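Local coordinates for protein tyrosine--tRNA ligase (Pyrococcus horikoshii, PDB 2CYC) that probably activates tyrosine with ATP and transfers it to tRNA(Tyr), acting as a homodimeric class I aminoacyl-tRNA synthetase, at residues R69-D74 and S122-K127; V89-A94 and F118-E123; D129-V134 and K165-M170; I38-S43 and L52-K57. One frame throughout, in Å; residues are numbered along the deposited sequence.

Contact 1: residues R69-D74 and S122-K127. With TYR (tyrosine), chain C.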
# COMPACT_ATOMS: atom_id res chain seq x y z
N ARG A 69 14.69 -9.69 19.09
CA ARG A 69 14.77 -10.03 17.67
C ARG A 69 15.30 -8.90 16.80
O ARG A 69 14.92 -7.74 16.99
CB ARG A 69 13.37 -10.43 17.16
CG ARG A 69 13.27 -10.63 15.64
CD ARG A 69 11.84 -10.97 15.24
NE ARG A 69 11.35 -12.13 15.99
CZ ARG A 69 10.14 -12.67 15.83
NH1 ARG A 69 9.78 -13.72 16.56
NH2 ARG A 69 9.29 -12.17 14.94
N VAL A 70 16.16 -9.25 15.85
CA VAL A 70 16.71 -8.29 14.89
C VAL A 70 15.95 -8.59 13.59
O VAL A 70 15.95 -9.72 13.11
CB VAL A 70 18.23 -8.49 14.67
CG1 VAL A 70 18.69 -7.72 13.42
CG2 VAL A 70 19.00 -8.01 15.90
N PHE A 71 15.30 -7.56 13.06
CA PHE A 71 14.49 -7.64 11.84
C PHE A 71 15.25 -6.98 10.68
O PHE A 71 15.51 -5.77 10.71
CB PHE A 71 13.17 -6.89 12.11
CG PHE A 71 12.13 -7.04 11.04
CD1 PHE A 71 11.40 -8.22 10.90
CD2 PHE A 71 11.80 -5.95 10.22
CE1 PHE A 71 10.36 -8.32 9.97
CE2 PHE A 71 10.75 -6.03 9.29
CZ PHE A 71 10.03 -7.22 9.17
N LEU A 72 15.62 -7.79 9.68
CA LEU A 72 16.36 -7.32 8.51
C LEU A 72 15.32 -6.92 7.46
O LEU A 72 14.72 -7.78 6.79
CB LEU A 72 17.27 -8.45 8.00
CG LEU A 72 18.10 -9.13 9.10
CD1 LEU A 72 18.63 -10.49 8.63
CD2 LEU A 72 19.25 -8.22 9.50
N ALA A 73 15.10 -5.62 7.34
CA ALA A 73 14.07 -5.07 6.44
C ALA A 73 14.46 -5.04 4.96
O ALA A 73 14.69 -3.95 4.41
CB ALA A 73 13.68 -3.67 6.92
N ASP A 74 14.47 -6.21 4.31
CA ASP A 74 14.88 -6.27 2.91
C ASP A 74 13.97 -5.57 1.89
O ASP A 74 14.45 -4.69 1.17
CB ASP A 74 15.18 -7.74 2.48
CG ASP A 74 14.04 -8.72 2.74
OD1 ASP A 74 13.02 -8.36 3.39
OD2 ASP A 74 14.18 -9.88 2.30
N SER A 122 11.28 -10.51 4.40
CA SER A 122 10.54 -11.27 3.40
C SER A 122 9.92 -12.57 3.94
O SER A 122 8.98 -13.10 3.34
CB SER A 122 11.45 -11.56 2.19
OG SER A 122 12.69 -12.11 2.58
N GLU A 123 10.43 -13.07 5.06
CA GLU A 123 9.88 -14.28 5.67
C GLU A 123 8.41 -14.02 5.99
O GLU A 123 7.58 -14.92 5.87
CB GLU A 123 10.63 -14.65 6.96
CG GLU A 123 12.13 -14.95 6.80
CD GLU A 123 12.82 -15.25 8.14
OE1 GLU A 123 14.07 -15.14 8.22
OE2 GLU A 123 12.11 -15.60 9.11
N ILE A 124 8.08 -12.80 6.42
CA ILE A 124 6.68 -12.52 6.72
C ILE A 124 6.00 -11.78 5.56
O ILE A 124 4.80 -11.96 5.35
CB ILE A 124 6.49 -11.68 8.03
CG1 ILE A 124 7.05 -10.27 7.87
CG2 ILE A 124 7.16 -12.40 9.20
CD1 ILE A 124 6.79 -9.36 9.09
N LEU A 125 6.74 -10.98 4.81
CA LEU A 125 6.13 -10.23 3.70
C LEU A 125 5.63 -11.14 2.57
O LEU A 125 4.76 -10.75 1.79
CB LEU A 125 7.12 -9.19 3.14
CG LEU A 125 7.81 -8.30 4.18
CD1 LEU A 125 8.80 -7.35 3.49
CD2 LEU A 125 6.76 -7.52 4.96
N GLU A 126 6.18 -12.35 2.50
CA GLU A 126 5.76 -13.32 1.49
C GLU A 126 4.44 -13.97 1.89
O GLU A 126 3.99 -14.92 1.26
CB GLU A 126 6.86 -14.38 1.30
CG GLU A 126 7.96 -13.92 0.35
CD GLU A 126 9.24 -14.73 0.45
OE1 GLU A 126 9.19 -15.89 0.93
OE2 GLU A 126 10.30 -14.20 0.03
N LYS A 127 3.81 -13.45 2.93
CA LYS A 127 2.53 -13.99 3.38
C LYS A 127 1.40 -12.99 3.15
O LYS A 127 1.45 -11.86 3.63
CB LYS A 127 2.62 -14.36 4.86
CG LYS A 127 3.58 -15.50 5.11
CD LYS A 127 3.65 -15.86 6.58
CE LYS A 127 4.17 -17.27 6.76
NZ LYS A 127 5.44 -17.50 6.00
N TYR C . 12.66 2.40 9.12
CA TYR C . 13.82 1.74 9.79
C TYR C . 15.12 2.50 9.49
O TYR C . 15.08 3.40 8.63
CB TYR C . 13.95 0.28 9.33
CG TYR C . 12.77 -0.58 9.72
CD1 TYR C . 12.45 -0.79 11.06
CD2 TYR C . 11.98 -1.21 8.75
CE1 TYR C . 11.35 -1.59 11.43
CE2 TYR C . 10.89 -2.01 9.11
CZ TYR C . 10.58 -2.19 10.45
OH TYR C . 9.50 -2.98 10.79
OXT TYR C . 16.15 2.17 10.11
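Asp74 and Ser122 bring the two backbones nearest each other, their CA atoms 6.6 Å apart, where the chain leaves strand 69-72 through an inverse gamma turn centred on Ala73 and helix 122-125 begins. The carboxylate of Asp74 bridges to the first turn of that helix through both its oxygens. OD2 accepts the hydroxyl of Ser122 OG at 2.7 Å through its syn lone pair, while OD1 takes a weak, bent bond from Ser122 N (2.9 Å, 129° at the hydrogen). Asp74 CG lies between its own backbone N and carbonyl carbon (chi1 55°), which carries both oxygens across to Ser122. The N-terminal end of helix 122-125 would be expected to favour the negative charge placed there. An alanine at Asp74 is likely to leave the Ser122 hydroxyl without this acceptor and the start of the helix without its carboxylate. Three residues before Asp74, the Phe71 ring meets Ile124 with its edge: CE1 is 3.8 Å from Ile124 CD1, which lies near the ring plane. The same ring approaches the substrate obliquely, CE2 lying 3.6 Å from OH of the bound tyrosine, and Ala73 CB packs 3.5 Å from CD2 of the substrate ring. The contact thus forms part of the tyrosine pocket. Strand 69-72 lies between strands 36-40 and 117-120, parallel to both, in the mixed sheet; Ile90 and Gln91 of helix 87-108 touch Asp74, and helix 164-178 contributes Asp175, which touches both Phe71 and Ile124.

Contact 2: residues V89-A94 and F118-E123; sequences VIQEVA and FVLASE
Leu120 is tied to Glu123 by two bonds: its backbone O receives the N-H of Glu123 at 2.8 Å, and its N donates to Glu123 OE1 at 2.9 Å, almost straight at 170°. The carboxylate is met from above its plane, the donor standing 72° out of it. This turn ends strand 117-120, which closes the beta-alpha-beta crossover running from strand 69-72 through helix 87-108, part of the Rossmann-type core of class I synthetases. Across the crossover, the helix rests on the strand mainly through Leu120. Gln91 reaches over with its chain extended beyond CG, so that its aliphatic part runs beside the leucine, CG lying 4.5 Å from Leu120 CD2, and its amide end comes near Ser122. No hydrogen bond joins helix and strand here; the hydroxyl of Ser122 is held instead by Asp74, at the start of helix 74-79. Leu72 of the neighbouring strand and Leu95 of the helix also touch Leu120, and Ile42 packs on Ala94. With Leu120 CG anti to the backbone N (chi1 -173°), its two methyls are directed at positions three residues apart on the helix: CD2 at Gln91, and CD1 at Ala94, whose CB is 4.1 Å away.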
# COMPACT_ATOMS: atom_id res chain seq x y z
N VAL A 89 20.80 -8.29 -3.97
CA VAL A 89 22.01 -7.87 -3.29
C VAL A 89 21.69 -7.50 -1.85
O VAL A 89 22.47 -7.79 -0.93
CB VAL A 89 22.68 -6.68 -4.02
CG1 VAL A 89 23.89 -6.19 -3.22
CG2 VAL A 89 23.13 -7.12 -5.41
N ILE A 90 20.55 -6.85 -1.65
CA ILE A 90 20.11 -6.45 -0.32
C ILE A 90 20.02 -7.70 0.56
O ILE A 90 20.52 -7.72 1.69
CB ILE A 90 18.73 -5.75 -0.39
CG1 ILE A 90 18.93 -4.32 -0.88
CG2 ILE A 90 18.02 -5.78 0.98
CD1 ILE A 90 17.64 -3.62 -1.30
N GLN A 91 19.41 -8.75 0.03
CA GLN A 91 19.25 -9.99 0.77
C GLN A 91 20.56 -10.72 1.08
O GLN A 91 20.73 -11.29 2.16
CB GLN A 91 18.26 -10.90 0.02
CG GLN A 91 16.82 -10.39 0.16
CD GLN A 91 15.81 -11.12 -0.71
OE1 GLN A 91 14.63 -11.21 -0.35
NE2 GLN A 91 16.25 -11.61 -1.85
N GLU A 92 21.49 -10.68 0.14
CA GLU A 92 22.77 -11.34 0.36
C GLU A 92 23.53 -10.59 1.45
O GLU A 92 24.12 -11.20 2.35
CB GLU A 92 23.59 -11.36 -0.94
CG GLU A 92 25.05 -11.68 -0.70
CD GLU A 92 25.80 -12.00 -1.97
OE1 GLU A 92 25.56 -11.32 -3.00
OE2 GLU A 92 26.65 -12.93 -1.94
N VAL A 93 23.52 -9.26 1.36
CA VAL A 93 24.19 -8.41 2.33
C VAL A 93 23.59 -8.59 3.72
O VAL A 93 24.32 -8.69 4.71
CB VAL A 93 24.08 -6.91 1.93
CG1 VAL A 93 24.54 -6.03 3.08
CG2 VAL A 93 24.93 -6.64 0.69
N ALA A 94 22.27 -8.62 3.79
CA ALA A 94 21.58 -8.78 5.06
C ALA A 94 22.03 -10.06 5.78
O ALA A 94 22.39 -10.03 6.96
CB ALA A 94 20.06 -8.81 4.83
N PHE A 118 16.77 -13.74 14.57
CA PHE A 118 17.09 -12.97 13.38
C PHE A 118 16.06 -13.34 12.31
O PHE A 118 15.93 -14.51 11.94
CB PHE A 118 18.52 -13.26 12.90
CG PHE A 118 19.58 -12.55 13.70
CD1 PHE A 118 20.03 -13.07 14.91
CD2 PHE A 118 20.07 -11.32 13.28
CE1 PHE A 118 20.96 -12.37 15.69
CE2 PHE A 118 21.00 -10.61 14.04
CZ PHE A 118 21.45 -11.14 15.25
N VAL A 119 15.32 -12.34 11.84
CA VAL A 119 14.27 -12.55 10.85
C VAL A 119 14.44 -11.68 9.61
O VAL A 119 14.57 -10.46 9.71
CB VAL A 119 12.88 -12.23 11.49
CG1 VAL A 119 11.80 -12.18 10.44
CG2 VAL A 119 12.53 -13.29 12.54
N LEU A 120 14.47 -12.31 8.44
CA LEU A 120 14.57 -11.57 7.19
C LEU A 120 13.12 -11.14 6.92
O LEU A 120 12.24 -11.99 6.88
CB LEU A 120 15.07 -12.50 6.07
CG LEU A 120 15.40 -11.85 4.72
CD1 LEU A 120 16.44 -10.75 4.92
CD2 LEU A 120 15.91 -12.90 3.74
N ALA A 121 12.88 -9.84 6.74
CA ALA A 121 11.50 -9.36 6.53
C ALA A 121 10.68 -10.17 5.54
O ALA A 121 9.52 -10.48 5.80
CB ALA A 121 11.50 -7.87 6.10
N SER A 122 11.28 -10.51 4.40
CA SER A 122 10.54 -11.27 3.40
C SER A 122 9.92 -12.57 3.94
O SER A 122 8.98 -13.10 3.34
CB SER A 122 11.45 -11.56 2.19
OG SER A 122 12.69 -12.11 2.58
N GLU A 123 10.43 -13.07 5.06
CA GLU A 123 9.88 -14.28 5.67
C GLU A 123 8.41 -14.02 5.99
O GLU A 123 7.58 -14.92 5.87
CB GLU A 123 10.63 -14.65 6.96
CG GLU A 123 12.13 -14.95 6.80
CD GLU A 123 12.82 -15.25 8.14
OE1 GLU A 123 14.07 -15.14 8.22
OE2 GLU A 123 12.11 -15.60 9.11

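Contact 3: residues D129-V134 and K165-M170. With TYR (tyrosine), chain C.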
# COMPACT_ATOMS: atom_id res chain seq x y z
N ASP A 129 -1.57 -12.86 4.42
CA ASP A 129 -2.30 -12.46 5.62
C ASP A 129 -1.58 -11.30 6.32
O ASP A 129 -2.19 -10.54 7.08
CB ASP A 129 -2.51 -13.66 6.56
CG ASP A 129 -1.21 -14.24 7.08
OD1 ASP A 129 -0.16 -14.05 6.43
OD2 ASP A 129 -1.25 -14.90 8.14
N TYR A 130 -0.29 -11.16 6.04
CA TYR A 130 0.48 -10.05 6.57
C TYR A 130 -0.04 -8.79 5.87
O TYR A 130 -0.31 -7.76 6.50
CB TYR A 130 1.96 -10.23 6.23
CG TYR A 130 2.76 -8.94 6.33
CD1 TYR A 130 3.33 -8.54 7.54
CD2 TYR A 130 2.91 -8.10 5.22
CE1 TYR A 130 4.04 -7.34 7.65
CE2 TYR A 130 3.61 -6.90 5.32
CZ TYR A 130 4.18 -6.53 6.54
OH TYR A 130 4.89 -5.35 6.63
N TRP A 131 -0.20 -8.88 4.55
CA TRP A 131 -0.68 -7.74 3.77
C TRP A 131 -2.13 -7.38 4.08
O TRP A 131 -2.54 -6.21 3.93
CB TRP A 131 -0.46 -8.00 2.28
CG TRP A 131 1.01 -7.96 1.96
CD1 TRP A 131 1.89 -9.01 1.96
CD2 TRP A 131 1.80 -6.78 1.80
NE1 TRP A 131 3.18 -8.55 1.81
CE2 TRP A 131 3.15 -7.19 1.71
CE3 TRP A 131 1.50 -5.42 1.72
CZ2 TRP A 131 4.20 -6.27 1.55
CZ3 TRP A 131 2.55 -4.51 1.56
CH2 TRP A 131 3.88 -4.94 1.48
N GLN A 132 -2.90 -8.35 4.53
CA GLN A 132 -4.28 -8.06 4.87
C GLN A 132 -4.23 -7.12 6.08
O GLN A 132 -5.06 -6.22 6.23
CB GLN A 132 -5.03 -9.34 5.23
CG GLN A 132 -6.48 -9.09 5.67
CD GLN A 132 -7.27 -10.38 5.80
OE1 GLN A 132 -6.77 -11.39 6.28
NE2 GLN A 132 -8.53 -10.34 5.37
N THR A 133 -3.23 -7.31 6.93
CA THR A 133 -3.06 -6.47 8.10
C THR A 133 -2.47 -5.11 7.69
O THR A 133 -2.74 -4.10 8.33
CB THR A 133 -2.22 -7.20 9.18
OG1 THR A 133 -3.11 -8.03 9.94
CG2 THR A 133 -1.49 -6.23 10.11
N VAL A 134 -1.68 -5.07 6.62
CA VAL A 134 -1.17 -3.78 6.16
C VAL A 134 -2.41 -2.96 5.77
O VAL A 134 -2.51 -1.76 6.09
CB VAL A 134 -0.26 -3.91 4.92
CG1 VAL A 134 -0.07 -2.54 4.27
CG2 VAL A 134 1.12 -4.49 5.32
N LYS A 165 7.03 4.15 -1.60
CA LYS A 165 7.63 4.74 -0.41
C LYS A 165 6.61 5.11 0.65
O LYS A 165 6.93 5.14 1.84
CB LYS A 165 8.49 5.95 -0.77
CG LYS A 165 9.78 5.56 -1.48
CD LYS A 165 10.68 6.76 -1.79
CE LYS A 165 12.05 6.30 -2.26
NZ LYS A 165 11.94 5.36 -3.41
N LEU A 166 5.38 5.39 0.21
CA LEU A 166 4.30 5.72 1.13
C LEU A 166 3.77 4.43 1.78
O LEU A 166 3.20 4.46 2.86
CB LEU A 166 3.15 6.43 0.39
CG LEU A 166 3.27 7.95 0.18
CD1 LEU A 166 3.23 8.64 1.52
CD2 LEU A 166 4.55 8.29 -0.55
N ILE A 167 3.96 3.30 1.11
CA ILE A 167 3.51 2.03 1.68
C ILE A 167 4.44 1.62 2.83
O ILE A 167 4.01 1.06 3.84
CB ILE A 167 3.48 0.93 0.60
CG1 ILE A 167 2.48 1.31 -0.51
CG2 ILE A 167 3.10 -0.43 1.23
CD1 ILE A 167 2.49 0.37 -1.69
N TYR A 168 5.73 1.91 2.67
CA TYR A 168 6.76 1.59 3.66
C TYR A 168 6.37 1.83 5.13
O TYR A 168 6.50 0.93 5.97
CB TYR A 168 8.04 2.38 3.29
CG TYR A 168 9.28 2.16 4.16
CD1 TYR A 168 10.50 1.86 3.57
CD2 TYR A 168 9.25 2.35 5.54
CE1 TYR A 168 11.67 1.76 4.32
CE2 TYR A 168 10.42 2.25 6.31
CZ TYR A 168 11.62 1.96 5.68
OH TYR A 168 12.79 1.85 6.42
N PRO A 169 5.87 3.02 5.47
CA PRO A 169 5.52 3.22 6.89
C PRO A 169 4.40 2.29 7.39
O PRO A 169 4.38 1.90 8.55
CB PRO A 169 5.12 4.69 6.94
CG PRO A 169 5.89 5.31 5.77
CD PRO A 169 5.68 4.26 4.71
N MET A 170 3.46 1.96 6.52
CA MET A 170 2.37 1.08 6.92
C MET A 170 2.91 -0.34 7.10
O MET A 170 2.40 -1.12 7.90
CB MET A 170 1.24 1.14 5.89
CG MET A 170 0.58 2.52 5.82
SD MET A 170 -0.21 3.03 7.38
CE MET A 170 1.15 3.94 8.20
N TYR C . 12.66 2.40 9.12
CA TYR C . 13.82 1.74 9.79
C TYR C . 15.12 2.50 9.49
O TYR C . 15.08 3.40 8.63
CB TYR C . 13.95 0.28 9.33
CG TYR C . 12.77 -0.58 9.72
CD1 TYR C . 12.45 -0.79 11.06
CD2 TYR C . 11.98 -1.21 8.75
CE1 TYR C . 11.35 -1.59 11.43
CE2 TYR C . 10.89 -2.01 9.11
CZ TYR C . 10.58 -2.19 10.45
OH TYR C . 9.50 -2.98 10.79
OXT TYR C . 16.15 2.17 10.11
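At the subunit interface of the homodimer, helix 128-138 packs against helix 164-178, the helix that also supplies Tyr168, Gln172 and Asp175 to the tyrosine pocket, and Trp131 and Val134 meet Ile167 and Met170. The indole of Trp131 presents its edge: CZ3 is 4.1 Å from Ile167 CG2, which lies near the ring plane, and the two side chains run at about a right angle. Tyr130 CE2 lies over the centre of one indole face, 3.6 Å above its plane, and the indole itself stacks on Trp131 of the second subunit; Trp131 NE1 is bonded to Leu125 O. One turn on, Val134 CG1 packs on Met170 CB at 4.2 Å, where the CA atoms of the two residues are 6.1 Å apart. Helix 164-178 is kinked at Pro169, which has no N-H to give to the preceding turn. Tyr168 points away from helix 128-138, with CG anti to its N (chi1 -178°), and its OH accepts a hydrogen bond from the amino N of the bound tyrosine, 2.8 Å away, the nitrogen lying at the ring edge and in its plane. A phenylalanine at Tyr168 would probably leave this amino group, and Glu41 OE2, without their shared hydroxyl partner. Placed between carboxylate and amino group, that hydroxyl probably donates to Glu41 while accepting from the substrate, an arrangement consistent with recognition of a protonated alpha-amino group.

Contact 4: residues I38-S43 and L52-K57; sequences IGFEIS and LMAGAK. With TYR (tyrosine), chain C.
Ala54 CB is met by two side chains of the strand, the tip of Ile38 and the far edge of Phe40. The Phe40 ring is turned so that the methyl lies in its plane, with CZ 3.9 Å from Ala54 CB. Ile38 reaches the same methyl with its terminal CD1, at 4.0 Å; chi1 of 175° and chi2 of 165° stretch the chain straight out from the strand to reach it. Both residues point toward the helix, as alternate positions of a strand do, and His223 of strand 214-223 joins Ile38 against Ala54, while Phe98 of helix 87-108 meets the Phe40 ring with planes at about 45°. The packing is that of the helix on the first strand of a beta-alpha-beta unit, strand 36-40, helix 48-63 and strand 69-72, in the nucleotide-binding core of a class I synthetase. Gly39, between the two apolar residues, belongs to the tyrosine pocket on the other side of the strand: its O is 3.4 Å from CD1 of the bound tyrosine, and a beta carbon here would fall 2.3 Å from CE1 of that ring. Glu41 follows on the pocket side, its CG 3.9 Å from the substrate's O, and its OE2 is bonded to Asn80 ND2.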
# COMPACT_ATOMS: atom_id res chain seq x y z
N ILE A 38 13.66 -4.89 16.55
CA ILE A 38 14.18 -3.63 16.07
C ILE A 38 14.57 -3.96 14.63
O ILE A 38 15.28 -4.93 14.36
CB ILE A 38 15.39 -3.07 16.91
CG1 ILE A 38 15.92 -1.80 16.23
CG2 ILE A 38 16.50 -4.11 17.09
CD1 ILE A 38 16.85 -0.94 17.10
N GLY A 39 14.03 -3.17 13.71
CA GLY A 39 14.29 -3.40 12.30
C GLY A 39 15.37 -2.49 11.76
O GLY A 39 15.58 -1.38 12.25
N PHE A 40 16.06 -2.96 10.73
CA PHE A 40 17.12 -2.17 10.13
C PHE A 40 17.05 -2.27 8.62
O PHE A 40 16.79 -3.34 8.07
CB PHE A 40 18.51 -2.66 10.53
CG PHE A 40 18.74 -2.73 12.00
CD1 PHE A 40 18.42 -3.88 12.72
CD2 PHE A 40 19.30 -1.65 12.67
CE1 PHE A 40 18.67 -3.96 14.08
CE2 PHE A 40 19.55 -1.72 14.04
CZ PHE A 40 19.24 -2.88 14.74
N GLU A 41 17.30 -1.16 7.96
CA GLU A 41 17.37 -1.18 6.52
C GLU A 41 18.75 -1.79 6.25
O GLU A 41 19.63 -1.76 7.11
CB GLU A 41 17.30 0.23 5.96
CG GLU A 41 15.88 0.78 5.84
CD GLU A 41 15.79 1.95 4.88
OE1 GLU A 41 16.80 2.23 4.20
OE2 GLU A 41 14.72 2.59 4.79
N ILE A 42 18.93 -2.35 5.06
CA ILE A 42 20.21 -2.95 4.67
C ILE A 42 20.80 -2.04 3.59
O ILE A 42 20.25 -1.95 2.48
CB ILE A 42 19.96 -4.38 4.11
CG1 ILE A 42 19.07 -5.18 5.08
CG2 ILE A 42 21.29 -5.09 3.88
CD1 ILE A 42 19.67 -5.40 6.50
N SER A 43 21.90 -1.36 3.89
CA SER A 43 22.47 -0.45 2.89
C SER A 43 23.84 0.14 3.18
O SER A 43 24.14 1.23 2.69
CB SER A 43 21.52 0.72 2.68
OG SER A 43 21.41 1.48 3.88
N LEU A 52 26.28 -0.55 18.39
CA LEU A 52 26.42 -0.37 19.84
C LEU A 52 25.18 0.04 20.62
O LEU A 52 24.88 -0.56 21.64
CB LEU A 52 27.57 0.60 20.14
CG LEU A 52 28.89 0.26 19.44
CD1 LEU A 52 30.02 0.99 20.13
CD2 LEU A 52 29.13 -1.26 19.47
N MET A 53 24.46 1.05 20.15
CA MET A 53 23.28 1.48 20.87
C MET A 53 22.18 0.43 20.82
O MET A 53 21.57 0.11 21.84
CB MET A 53 22.80 2.82 20.31
CG MET A 53 23.87 3.92 20.39
SD MET A 53 24.32 4.38 22.11
CE MET A 53 25.75 3.34 22.39
N ALA A 54 21.91 -0.13 19.65
CA ALA A 54 20.89 -1.17 19.54
C ALA A 54 21.36 -2.40 20.32
O ALA A 54 20.59 -3.04 21.03
CB ALA A 54 20.67 -1.55 18.07
N GLY A 55 22.65 -2.72 20.19
CA GLY A 55 23.21 -3.86 20.88
C GLY A 55 23.10 -3.72 22.38
O GLY A 55 22.75 -4.69 23.07
N ALA A 56 23.39 -2.53 22.89
CA ALA A 56 23.28 -2.28 24.33
C ALA A 56 21.84 -2.53 24.81
O ALA A 56 21.63 -3.19 25.82
CB ALA A 56 23.70 -0.86 24.64
N LYS A 57 20.85 -2.01 24.09
CA LYS A 57 19.47 -2.21 24.52
C LYS A 57 19.05 -3.68 24.41
O LYS A 57 18.34 -4.20 25.28
CB LYS A 57 18.49 -1.34 23.72
CG LYS A 57 18.60 0.16 24.01
CD LYS A 57 18.81 0.45 25.51
CE LYS A 57 17.67 -0.08 26.38
NZ LYS A 57 18.00 0.01 27.83
N TYR C . 12.66 2.40 9.12
CA TYR C . 13.82 1.74 9.79
C TYR C . 15.12 2.50 9.49
O TYR C . 15.08 3.40 8.63
CB TYR C . 13.95 0.28 9.33
CG TYR C . 12.77 -0.58 9.72
CD1 TYR C . 12.45 -0.79 11.06
CD2 TYR C . 11.98 -1.21 8.75
CE1 TYR C . 11.35 -1.59 11.43
CE2 TYR C . 10.89 -2.01 9.11
CZ TYR C . 10.58 -2.19 10.45
OH TYR C . 9.50 -2.98 10.79
OXT TYR C . 16.15 2.17 10.11

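From the N terminus, contact 4 closes first, a short loop that sets helix 48-63 on strand 36-40. The chain then enters strand 69-72, the neighbour of strand 36-40, and contact 1 opens; contact 2 nests within its span, and both end on the same stretch, sharing Ser122 and Glu123. Together they tie helices 87-108 and 122-125 to neighbouring strands 69-72 and 117-120 of the sheet. Contact 3 follows in series, crossing none of the others, and extends the fold toward the second subunit; helices 122-125 and 128-138 follow each other in the chain, so contacts 1 and 3 abut. Contacts 1, 3 and 4 converge on the bound tyrosine, and Glu41 joins contact 4 to Tyr168 of contact 3.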